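Long-range contacts in NADH kinase POS5 (Saccharomyces cerevisiae, PDB 3AFO), which phosphorylates NADH, and NAD(+) with half the preference, at the expense of ATP, and so supplies yeast cells with the reductant NADPH: residues L176-L181 with H197-I202; P53-A58 with F145-L150; T213-F218 with I282-G287. One frame throughout, in Å; residues are numbered along the deposited sequence.

Contact 1: L176-L181 with H197-I202; sequences LHRTRL and HAMNDI. With NAI (1,4-dihydronicotinamide adenine dinucleotide), chain C.
This is a buried antiparallel strand pairing that runs out into a ligand-binding turn, at the base of the hairpin formed by strands 174-186 and 194-198. Leu181 and Ala198 make a hydrogen-bonded pair: Leu181 N gives its proton to Ala198 O at 2.9 Å, and Ala198 N returns one to Leu181 O, reaching it from 29° out of the carbonyl plane. Beyond this pair the chains part, and a water carries the link on, donating to Thr179 O at 2.5 Å and to Met199 O at 3.0 Å. Leu181 lays its CB against Ile202 CD1 (3.7 Å), the two side chains crossing obliquely. Met199, extended to its tip with CG anti to the backbone N (chi1 171°), reaches back so that CE touches Arg178 CD at 3.7 Å; the Arg178 guanidinium, with Leu176 CD2 over one face, is bonded to Thr238. Asp201 turns its carboxylate to the nicotinamide ribose of NADH: O2D donates to OD2 in a very short bond of 2.5 Å, while O3D lies 2.7 Å from OD1. Asp304 accepts from the backbone N of Met199, Asn200 and Asp201, which probably helps to hold the turn that carries Asn200 and Asp201. Helix 124-132 packs on Met199, strand 354-357 touches Arg178, Arg180 and Met199, and strand 316-321 lies against Leu181 and Ile202.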
loop_
_atom_site.group_PDB
_atom_site.type_symbol
_atom_site.label_atom_id
_atom_site.label_comp_id
_atom_site.label_asym_id
_atom_site.label_seq_id
_atom_site.Cartn_x
_atom_site.Cartn_y
_atom_site.Cartn_z
ATOM N N LEU A 176 -8.497 13.390 -27.192
ATOM C CA LEU A 176 -8.289 12.117 -26.533
ATOM C C LEU A 176 -9.638 11.436 -26.339
ATOM O O LEU A 176 -10.608 12.046 -25.845
ATOM C CB LEU A 176 -7.625 12.335 -25.164
ATOM C CG LEU A 176 -7.552 11.146 -24.196
ATOM C CD1 LEU A 176 -6.349 10.246 -24.531
ATOM C CD2 LEU A 176 -7.484 11.658 -22.766
ATOM N N HIS A 177 -9.692 10.167 -26.726
ATOM C CA HIS A 177 -10.867 9.346 -26.497
ATOM C C HIS A 177 -10.867 8.769 -25.082
ATOM O O HIS A 177 -9.870 8.195 -24.635
ATOM C CB HIS A 177 -10.955 8.225 -27.535
ATOM C CG HIS A 177 -12.135 7.339 -27.342
ATOM N ND1 HIS A 177 -13.405 7.704 -27.733
ATOM C CD2 HIS A 177 -12.251 6.117 -26.771
ATOM C CE1 HIS A 177 -14.249 6.735 -27.429
ATOM N NE2 HIS A 177 -13.578 5.765 -26.837
ATOM N N ARG A 178 -11.972 8.962 -24.372
ATOM C CA ARG A 178 -12.151 8.392 -23.042
ATOM C C ARG A 178 -13.382 7.518 -23.089
ATOM O O ARG A 178 -14.433 7.950 -23.567
ATOM C CB ARG A 178 -12.328 9.482 -21.982
ATOM C CG ARG A 178 -11.175 10.480 -21.845
ATOM C CD ARG A 178 -11.510 11.499 -20.739
ATOM N NE ARG A 178 -10.497 12.543 -20.535
ATOM C CZ ARG A 178 -9.339 12.368 -19.893
ATOM N NH1 ARG A 178 -8.993 11.170 -19.417
ATOM N NH2 ARG A 178 -8.502 13.391 -19.756
ATOM N N THR A 179 -13.257 6.293 -22.590
ATOM C CA THR A 179 -14.352 5.327 -22.609
ATOM C C THR A 179 -15.339 5.587 -21.471
ATOM O O THR A 179 -15.011 6.281 -20.509
ATOM C CB THR A 179 -13.810 3.887 -22.528
ATOM O OG1 THR A 179 -14.902 2.958 -22.526
ATOM C CG2 THR A 179 -12.997 3.712 -21.270
ATOM N N ARG A 180 -16.546 5.039 -21.598
ATOM C CA ARG A 180 -17.600 5.185 -20.598
ATOM C C ARG A 180 -18.017 3.818 -20.066
ATOM O O ARG A 180 -18.036 2.832 -20.816
ATOM C CB ARG A 180 -18.841 5.831 -21.218
ATOM C CG ARG A 180 -18.755 7.327 -21.460
ATOM C CD ARG A 180 -20.143 7.908 -21.761
ATOM N NE ARG A 180 -20.662 7.450 -23.052
ATOM C CZ ARG A 180 -21.855 7.776 -23.552
ATOM N NH1 ARG A 180 -22.673 8.582 -22.878
ATOM N NH2 ARG A 180 -22.231 7.300 -24.737
ATOM N N LEU A 181 -18.365 3.780 -18.779
ATOM C CA LEU A 181 -18.996 2.613 -18.168
ATOM C C LEU A 181 -20.521 2.776 -18.123
ATOM O O LEU A 181 -21.048 3.897 -18.134
ATOM C CB LEU A 181 -18.472 2.380 -16.749
ATOM C CG LEU A 181 -17.007 1.991 -16.524
ATOM C CD1 LEU A 181 -16.727 1.844 -15.031
ATOM C CD2 LEU A 181 -16.649 0.712 -17.252
ATOM N N HIS A 197 -24.606 6.282 -16.836
ATOM C CA HIS A 197 -23.350 6.276 -17.559
ATOM C C HIS A 197 -22.271 7.022 -16.784
ATOM O O HIS A 197 -22.534 8.074 -16.203
ATOM C CB HIS A 197 -23.549 6.872 -18.947
ATOM C CG HIS A 197 -24.538 6.114 -19.777
ATOM N ND1 HIS A 197 -25.900 6.213 -19.586
ATOM C CD2 HIS A 197 -24.363 5.224 -20.782
ATOM C CE1 HIS A 197 -26.522 5.421 -20.443
ATOM N NE2 HIS A 197 -25.612 4.812 -21.180
ATOM N N ALA A 198 -21.066 6.455 -16.777
ATOM C CA ALA A 198 -19.969 6.964 -15.951
ATOM C C ALA A 198 -18.731 7.277 -16.764
ATOM O O ALA A 198 -18.261 6.452 -17.548
ATOM C CB ALA A 198 -19.627 5.974 -14.829
ATOM N N MET A 199 -18.185 8.469 -16.541
ATOM C CA MET A 199 -16.912 8.857 -17.131
ATOM C C MET A 199 -15.746 8.530 -16.182
ATOM O O MET A 199 -14.656 8.158 -16.628
ATOM C CB MET A 199 -16.957 10.355 -17.434
ATOM C CG MET A 199 -15.681 10.973 -17.857
ATOM S SD MET A 199 -16.015 12.645 -18.446
ATOM C CE MET A 199 -14.384 13.030 -19.037
ATOM N N ASN A 200 -15.998 8.696 -14.886
ATOM C CA ASN A 200 -15.026 8.447 -13.823
ATOM C C ASN A 200 -15.226 7.076 -13.209
ATOM O O ASN A 200 -14.367 6.183 -13.317
ATOM C CB ASN A 200 -15.209 9.473 -12.704
ATOM C CG ASN A 200 -14.120 10.516 -12.643
ATOM O OD1 ASN A 200 -14.081 11.293 -11.682
ATOM N ND2 ASN A 200 -13.236 10.554 -13.635
ATOM N N ASP A 201 -16.352 6.925 -12.525
ATOM C CA ASP A 201 -16.555 5.756 -11.704
ATOM C C ASP A 201 -17.979 5.479 -11.287
ATOM O O ASP A 201 -18.867 6.336 -11.382
ATOM C CB ASP A 201 -15.663 5.837 -10.451
ATOM C CG ASP A 201 -15.702 7.202 -9.776
ATOM O OD1 ASP A 201 -16.765 7.878 -9.774
ATOM O OD2 ASP A 201 -14.648 7.590 -9.223
ATOM N N ILE A 202 -18.167 4.254 -10.810
ATOM C CA ILE A 202 -19.375 3.815 -10.158
ATOM C C ILE A 202 -18.928 3.275 -8.812
ATOM O O ILE A 202 -18.019 2.426 -8.749
ATOM C CB ILE A 202 -20.063 2.707 -10.975
ATOM C CG1 ILE A 202 -20.502 3.282 -12.331
ATOM C CG2 ILE A 202 -21.264 2.103 -10.186
ATOM C CD1 ILE A 202 -20.331 2.329 -13.513
HETATM P PA NAI C . -15.739 16.558 -5.783
HETATM O O1A NAI C . -15.321 17.987 -5.963
HETATM O O2A NAI C . -16.423 16.219 -4.352
HETATM O O5B NAI C . -14.528 15.571 -5.846
HETATM C C5B NAI C . -13.645 15.765 -6.842
HETATM C C4B NAI C . -12.275 15.838 -6.270
HETATM O O4B NAI C . -11.650 14.773 -7.035
HETATM C C3B NAI C . -11.824 17.167 -6.865
HETATM O O3B NAI C . -10.610 17.580 -6.235
HETATM C C2B NAI C . -11.584 16.763 -8.321
HETATM O O2B NAI C . -10.630 17.605 -8.956
HETATM C C1B NAI C . -10.972 15.372 -8.164
HETATM N N9A NAI C . -11.224 14.531 -9.368
HETATM C C8A NAI C . -12.407 14.200 -9.898
HETATM N N7A NAI C . -12.203 13.433 -10.982
HETATM C C5A NAI C . -10.888 13.259 -11.125
HETATM C C6A NAI C . -10.082 12.571 -12.034
HETATM N N6A NAI C . -10.593 11.861 -13.060
HETATM N N1A NAI C . -8.746 12.631 -11.866
HETATM C C2A NAI C . -8.191 13.313 -10.875
HETATM N N3A NAI C . -8.929 13.974 -9.996
HETATM C C4A NAI C . -10.270 13.968 -10.099
HETATM O O3 NAI C . -16.872 16.061 -6.890
HETATM P PN NAI C . -16.671 16.212 -8.477
HETATM O O1N NAI C . -15.612 17.233 -8.767
HETATM O O2N NAI C . -18.047 16.287 -9.012
HETATM O O5D NAI C . -16.028 14.793 -8.973
HETATM C C5D NAI C . -16.677 13.567 -8.683
HETATM C C4D NAI C . -15.638 12.522 -8.309
HETATM O O4D NAI C . -15.294 12.756 -6.924
HETATM C C3D NAI C . -16.194 11.107 -8.268
HETATM O O3D NAI C . -16.219 10.528 -9.580
HETATM C C2D NAI C . -15.161 10.406 -7.357
HETATM O O2D NAI C . -14.171 9.749 -8.163
HETATM C C1D NAI C . -14.507 11.602 -6.603
HETATM N N1N NAI C . -14.585 11.318 -5.161
HETATM C C2N NAI C . -13.384 11.140 -4.483
HETATM C C3N NAI C . -13.367 10.847 -3.130
HETATM C C7N NAI C . -11.993 10.677 -2.432
HETATM O O7N NAI C . -11.891 10.455 -1.228
HETATM N N7N NAI C . -10.947 10.801 -3.225
HETATM C C4N NAI C . -14.582 10.732 -2.442
HETATM C C5N NAI C . -15.810 10.905 -3.113
HETATM C C6N NAI C . -15.828 11.192 -4.479
HETATM O O HOH W 1 -13.481 7.903 -19.368
#

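Contact 2: P53-A58 with F145-L150; sequences PSTREA and FALGTL
Leu147 has its CG anti to the carbonyl carbon (chi1 -77°), and a chi2 of 132°, off the usual staggered positions, turns both methyls toward the start of helix 53-69. On the helix, Thr55 places CG2 anti to its carbonyl carbon and beside the backbone N, with OG1 in the crowded position between the two (chi1 73°); that choice offers the methyl to Leu147 and keeps the hydroxyl for the backbone. The contact is small, and one leucine side chain does nearly all of the touching. Its CD1 meets Ala58 CB at 3.6 Å, tip to tip, and its CD2 sits 3.9 Å from the same Ala58 CB, so the methyl of the alanine faces both branches of the fork. CD2 also lies 3.9 Å from Ser54 O, a carbonyl already occupied by the helical bond from Ala58 N. Nearer the backbone, Thr55 CG2 approaches Leu147 CB at 3.8 Å, the two side chains crossing obliquely. No hydrogen bond spans the two segments; van der Waals contact alone holds them together here. Gly148 runs past the hydroxyl end of Ser54, its N 4.0 Å from Ser54 OG. Thr55 OG1 is bonded to the carbonyls of Lys49 and Thr52, tying the start of the helix to the loop before it. In the alpha/beta N-terminal domain of the NAD kinase, both segments lie at the C-terminal ends of strands of a parallel sheet: helix 53-69 follows strand 43-48 and packs beside the loop after strand 142-146. Between those two strands in the sheet runs strand 117-122, whose Leu121 packs on Leu147, and Phe158 from a nearby loop touches both Leu147 and Ala58.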
loop_
_atom_site.group_PDB
_atom_site.type_symbol
_atom_site.label_atom_id
_atom_site.label_comp_id
_atom_site.label_asym_id
_atom_site.label_seq_id
_atom_site.Cartn_x
_atom_site.Cartn_y
_atom_site.Cartn_z
ATOM N N PRO A 53 -18.336 33.144 -9.093
ATOM C CA PRO A 53 -18.236 34.369 -9.884
ATOM C C PRO A 53 -17.326 34.254 -11.098
ATOM O O PRO A 53 -17.721 34.676 -12.187
ATOM C CB PRO A 53 -17.671 35.380 -8.877
ATOM C CG PRO A 53 -18.288 34.950 -7.580
ATOM C CD PRO A 53 -18.287 33.432 -7.639
ATOM N N SER A 54 -16.132 33.687 -10.921
ATOM C CA SER A 54 -15.200 33.530 -12.029
ATOM C C SER A 54 -15.821 32.798 -13.243
ATOM O O SER A 54 -15.546 33.158 -14.383
ATOM C CB SER A 54 -13.917 32.816 -11.569
ATOM O OG SER A 54 -14.141 31.433 -11.349
ATOM N N THR A 55 -16.649 31.779 -13.003
ATOM C CA THR A 55 -17.209 31.003 -14.129
ATOM C C THR A 55 -18.413 31.692 -14.790
ATOM O O THR A 55 -18.632 31.532 -15.989
ATOM C CB THR A 55 -17.558 29.534 -13.767
ATOM O OG1 THR A 55 -18.732 29.490 -12.950
ATOM C CG2 THR A 55 -16.390 28.842 -13.049
ATOM N N ARG A 56 -19.186 32.442 -14.009
ATOM C CA ARG A 56 -20.244 33.284 -14.562
ATOM C C ARG A 56 -19.626 34.403 -15.411
ATOM O O ARG A 56 -20.073 34.668 -16.532
ATOM C CB ARG A 56 -21.132 33.834 -13.444
ATOM C CG ARG A 56 -22.309 34.699 -13.908
ATOM C CD ARG A 56 -23.232 35.048 -12.723
ATOM N NE ARG A 56 -23.946 36.314 -12.920
ATOM C CZ ARG A 56 -24.976 36.731 -12.180
ATOM N NH1 ARG A 56 -25.445 35.984 -11.182
ATOM N NH2 ARG A 56 -25.551 37.903 -12.445
ATOM N N GLU A 57 -18.567 35.022 -14.895
ATOM C CA GLU A 57 -17.826 36.039 -15.634
ATOM C C GLU A 57 -17.219 35.488 -16.913
ATOM O O GLU A 57 -17.288 36.133 -17.965
ATOM C CB GLU A 57 -16.735 36.653 -14.755
ATOM C CG GLU A 57 -17.277 37.656 -13.722
ATOM C CD GLU A 57 -16.279 37.971 -12.616
ATOM O OE1 GLU A 57 -15.054 37.911 -12.870
ATOM O OE2 GLU A 57 -16.727 38.273 -11.486
ATOM N N ALA A 58 -16.626 34.298 -16.816
ATOM C CA ALA A 58 -16.017 33.633 -17.969
ATOM C C ALA A 58 -17.058 33.270 -19.024
ATOM O O ALA A 58 -16.798 33.412 -20.221
ATOM C CB ALA A 58 -15.252 32.389 -17.535
ATOM N N PHE A 145 -12.303 24.208 -20.057
ATOM C CA PHE A 145 -11.478 25.298 -19.527
ATOM C C PHE A 145 -11.500 25.317 -18.011
ATOM O O PHE A 145 -12.564 25.303 -17.399
ATOM C CB PHE A 145 -11.973 26.659 -20.028
ATOM C CG PHE A 145 -11.809 26.863 -21.508
ATOM C CD1 PHE A 145 -10.564 27.150 -22.050
ATOM C CD2 PHE A 145 -12.917 26.809 -22.354
ATOM C CE1 PHE A 145 -10.414 27.359 -23.426
ATOM C CE2 PHE A 145 -12.777 27.020 -23.718
ATOM C CZ PHE A 145 -11.526 27.290 -24.258
ATOM N N ALA A 146 -10.315 25.381 -17.415
ATOM C CA ALA A 146 -10.159 25.377 -15.960
ATOM C C ALA A 146 -10.327 26.767 -15.354
ATOM O O ALA A 146 -9.560 27.691 -15.659
ATOM C CB ALA A 146 -8.808 24.808 -15.591
ATOM N N LEU A 147 -11.335 26.909 -14.503
ATOM C CA LEU A 147 -11.537 28.136 -13.749
ATOM C C LEU A 147 -11.669 27.796 -12.281
ATOM O O LEU A 147 -12.170 26.730 -11.938
ATOM C CB LEU A 147 -12.788 28.872 -14.225
ATOM C CG LEU A 147 -12.567 29.609 -15.549
ATOM C CD1 LEU A 147 -13.682 29.316 -16.518
ATOM C CD2 LEU A 147 -12.362 31.111 -15.335
ATOM N N GLY A 148 -11.238 28.713 -11.420
ATOM C CA GLY A 148 -11.308 28.500 -9.973
ATOM C C GLY A 148 -10.258 27.490 -9.537
ATOM O O GLY A 148 -9.169 27.406 -10.124
ATOM N N THR A 149 -10.593 26.715 -8.514
ATOM C CA THR A 149 -9.676 25.723 -7.960
ATOM C C THR A 149 -9.385 24.658 -9.018
ATOM O O THR A 149 -10.293 24.175 -9.696
ATOM C CB THR A 149 -10.261 25.091 -6.681
ATOM O OG1 THR A 149 -10.542 26.134 -5.738
ATOM C CG2 THR A 149 -9.275 24.093 -6.043
ATOM N N LEU A 150 -8.112 24.319 -9.169
ATOM C CA LEU A 150 -7.703 23.351 -10.174
ATOM C C LEU A 150 -8.159 21.918 -9.893
ATOM O O LEU A 150 -8.232 21.474 -8.740
ATOM C CB LEU A 150 -6.191 23.414 -10.415
ATOM C CG LEU A 150 -5.716 24.595 -11.274
ATOM C CD1 LEU A 150 -4.242 24.444 -11.609
ATOM C CD2 LEU A 150 -6.538 24.742 -12.563
#

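Contact 3: T213-F218 with I282-G287; sequences TNLDIF and IRIKIG
Five backbone hydrogen bonds and one water satisfy the facing edges of strands 213-219 and 282-286. Asp216 and Lys285 exchange a pair, Asp216 N to Lys285 O at 3.0 Å and Lys285 N to Asp216 O at 2.9 Å, both in the carbonyl plane. Phe218 and Arg283 do the same: Phe218 N meets Arg283 O at 2.7 Å nearly along the C=O axis, and Arg283 N reaches Phe218 O. At the far end Gly287 N donates to Asn214 O, but the return bond is made by water, which accepts from Asn214 N at 2.7 Å and donates to Gly287 O. Arg283 leaves with CG anti to its N and bends at chi3 (67°), laying its guanidinium flat over one face of the Phe218 ring, planes 23° apart and CZ 3.9 Å from the ring centroid: a cation-pi stack, with NH2 over the ring centre. NH1 has a salt bridge to Glu316, which probably holds the group in place. An alanine at Phe218 would remove the ring under the guanidinium and would probably leave Arg283 less firmly placed. On the other face Leu215 CD2 meets Ile286 CD1 at 3.5 Å and Ile217 lies alongside Ile284, where strand 231-235 packs on Leu215 and Ile284. Such pairing, with Phe218 among the charged residues of the opposite face, belongs to the antiparallel beta sandwich of the NAD kinase fold.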
loop_
_atom_site.group_PDB
_atom_site.type_symbol
_atom_site.label_atom_id
_atom_site.label_comp_id
_atom_site.label_asym_id
_atom_site.label_seq_id
_atom_site.Cartn_x
_atom_site.Cartn_y
_atom_site.Cartn_z
ATOM N N THR A 213 -20.498 -2.327 4.584
ATOM C CA THR A 213 -21.237 -2.960 3.496
ATOM C C THR A 213 -20.737 -4.393 3.359
ATOM O O THR A 213 -19.590 -4.680 3.687
ATOM C CB THR A 213 -21.006 -2.235 2.142
ATOM O OG1 THR A 213 -19.647 -2.414 1.723
ATOM C CG2 THR A 213 -21.285 -0.736 2.253
ATOM N N ASN A 214 -21.603 -5.292 2.905
ATOM C CA ASN A 214 -21.214 -6.658 2.597
ATOM C C ASN A 214 -21.610 -6.891 1.156
ATOM O O ASN A 214 -22.805 -6.923 0.849
ATOM C CB ASN A 214 -21.936 -7.648 3.512
ATOM C CG ASN A 214 -21.614 -7.427 4.988
ATOM O OD1 ASN A 214 -20.554 -7.832 5.478
ATOM N ND2 ASN A 214 -22.533 -6.785 5.702
ATOM N N LEU A 215 -20.619 -7.025 0.273
ATOM C CA LEU A 215 -20.853 -7.046 -1.171
ATOM C C LEU A 215 -20.300 -8.298 -1.835
ATOM O O LEU A 215 -19.131 -8.656 -1.636
ATOM C CB LEU A 215 -20.209 -5.831 -1.837
ATOM C CG LEU A 215 -20.416 -4.450 -1.230
ATOM C CD1 LEU A 215 -19.558 -3.467 -2.020
ATOM C CD2 LEU A 215 -21.891 -4.034 -1.259
ATOM N N ASP A 216 -21.146 -8.948 -2.627
ATOM C CA ASP A 216 -20.753 -10.140 -3.367
ATOM C C ASP A 216 -20.498 -9.772 -4.809
ATOM O O ASP A 216 -21.390 -9.259 -5.505
ATOM C CB ASP A 216 -21.832 -11.223 -3.252
ATOM C CG ASP A 216 -22.012 -11.704 -1.819
ATOM O OD1 ASP A 216 -21.003 -12.071 -1.184
ATOM O OD2 ASP A 216 -23.154 -11.693 -1.324
ATOM N N ILE A 217 -19.272 -10.043 -5.249
ATOM C CA ILE A 217 -18.786 -9.595 -6.541
ATOM C C ILE A 217 -18.633 -10.780 -7.486
ATOM O O ILE A 217 -18.015 -11.796 -7.134
ATOM C CB ILE A 217 -17.418 -8.862 -6.396
ATOM C CG1 ILE A 217 -17.566 -7.634 -5.486
ATOM C CG2 ILE A 217 -16.886 -8.465 -7.769
ATOM C CD1 ILE A 217 -16.254 -7.041 -4.993
ATOM N N PHE A 218 -19.205 -10.640 -8.680
ATOM C CA PHE A 218 -19.147 -11.686 -9.695
ATOM C C PHE A 218 -18.550 -11.099 -10.960
ATOM O O PHE A 218 -18.942 -10.009 -11.389
ATOM C CB PHE A 218 -20.548 -12.265 -9.996
ATOM C CG PHE A 218 -21.268 -12.823 -8.773
ATOM C CD1 PHE A 218 -21.342 -14.204 -8.563
ATOM C CD2 PHE A 218 -21.879 -11.976 -7.858
ATOM C CE1 PHE A 218 -21.998 -14.732 -7.445
ATOM C CE2 PHE A 218 -22.548 -12.491 -6.723
ATOM C CZ PHE A 218 -22.608 -13.872 -6.522
ATOM N N ILE A 282 -19.495 -7.336 -14.891
ATOM C CA ILE A 282 -19.354 -7.253 -13.445
ATOM C C ILE A 282 -20.728 -7.145 -12.824
ATOM O O ILE A 282 -21.538 -6.311 -13.242
ATOM C CB ILE A 282 -18.496 -6.033 -13.012
ATOM C CG1 ILE A 282 -17.111 -6.093 -13.685
ATOM C CG2 ILE A 282 -18.364 -5.986 -11.467
ATOM C CD1 ILE A 282 -16.262 -4.822 -13.565
ATOM N N ARG A 283 -20.990 -8.007 -11.851
ATOM C CA ARG A 283 -22.213 -7.933 -11.072
ATOM C C ARG A 283 -21.855 -7.855 -9.600
ATOM O O ARG A 283 -21.036 -8.656 -9.110
ATOM C CB ARG A 283 -23.120 -9.151 -11.352
ATOM C CG ARG A 283 -24.397 -9.196 -10.499
ATOM C CD ARG A 283 -25.317 -10.332 -10.934
ATOM N NE ARG A 283 -24.761 -11.655 -10.662
ATOM C CZ ARG A 283 -25.110 -12.415 -9.628
ATOM N NH1 ARG A 283 -26.014 -11.984 -8.752
ATOM N NH2 ARG A 283 -24.558 -13.608 -9.467
ATOM N N ILE A 284 -22.460 -6.888 -8.909
ATOM C CA ILE A 284 -22.298 -6.734 -7.462
ATOM C C ILE A 284 -23.663 -6.747 -6.751
ATOM O O ILE A 284 -24.519 -5.908 -7.021
ATOM C CB ILE A 284 -21.474 -5.464 -7.092
ATOM C CG1 ILE A 284 -20.093 -5.503 -7.773
ATOM C CG2 ILE A 284 -21.351 -5.327 -5.556
ATOM C CD1 ILE A 284 -19.202 -4.279 -7.493
ATOM N N LYS A 285 -23.858 -7.736 -5.883
ATOM C CA LYS A 285 -25.083 -7.871 -5.115
ATOM C C LYS A 285 -24.853 -7.437 -3.663
ATOM O O LYS A 285 -23.849 -7.815 -3.045
ATOM C CB LYS A 285 -25.563 -9.318 -5.159
ATOM C CG LYS A 285 -26.963 -9.548 -4.588
ATOM C CD LYS A 285 -27.382 -11.008 -4.825
ATOM C CE LYS A 285 -28.812 -11.274 -4.359
ATOM N NZ LYS A 285 -29.133 -12.736 -4.478
ATOM N N ILE A 286 -25.775 -6.629 -3.146
ATOM C CA ILE A 286 -25.729 -6.161 -1.765
ATOM C C ILE A 286 -26.160 -7.300 -0.842
ATOM O O ILE A 286 -27.315 -7.742 -0.892
ATOM C CB ILE A 286 -26.658 -4.921 -1.547
ATOM C CG1 ILE A 286 -26.445 -3.857 -2.641
ATOM C CG2 ILE A 286 -26.499 -4.353 -0.141
ATOM C CD1 ILE A 286 -24.985 -3.331 -2.796
ATOM N N GLY A 287 -25.223 -7.790 -0.031
ATOM C CA GLY A 287 -25.503 -8.868 0.914
ATOM C C GLY A 287 -25.599 -8.365 2.343
ATOM O O GLY A 287 -25.690 -7.164 2.588
HETATM O O HOH W 2 -24.205 -4.578 2.432
#

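Along the chain contact 2 closes first, then contact 1, then contact 3. Contact 2 lies in the N-terminal domain, at the C-terminal ends of strands of the parallel sheet; contact 3 lies in the C-terminal domain, and the centres of the two are 39 Å apart, on opposite sides of the chain's centre. Contact 1 sits between them, 24 Å from contact 2 and 21 Å from contact 3, centre to centre. The 174-186/194-198 pairing of contact 1 and contact 3 share one large antiparallel sheet, joined through strand 316-321, while strand 201-205 enters the second, six-stranded sheet before the chain reaches strand 213-219. Among the three, contact 1 holds NADH-pocket residues, near the middle of the molecule.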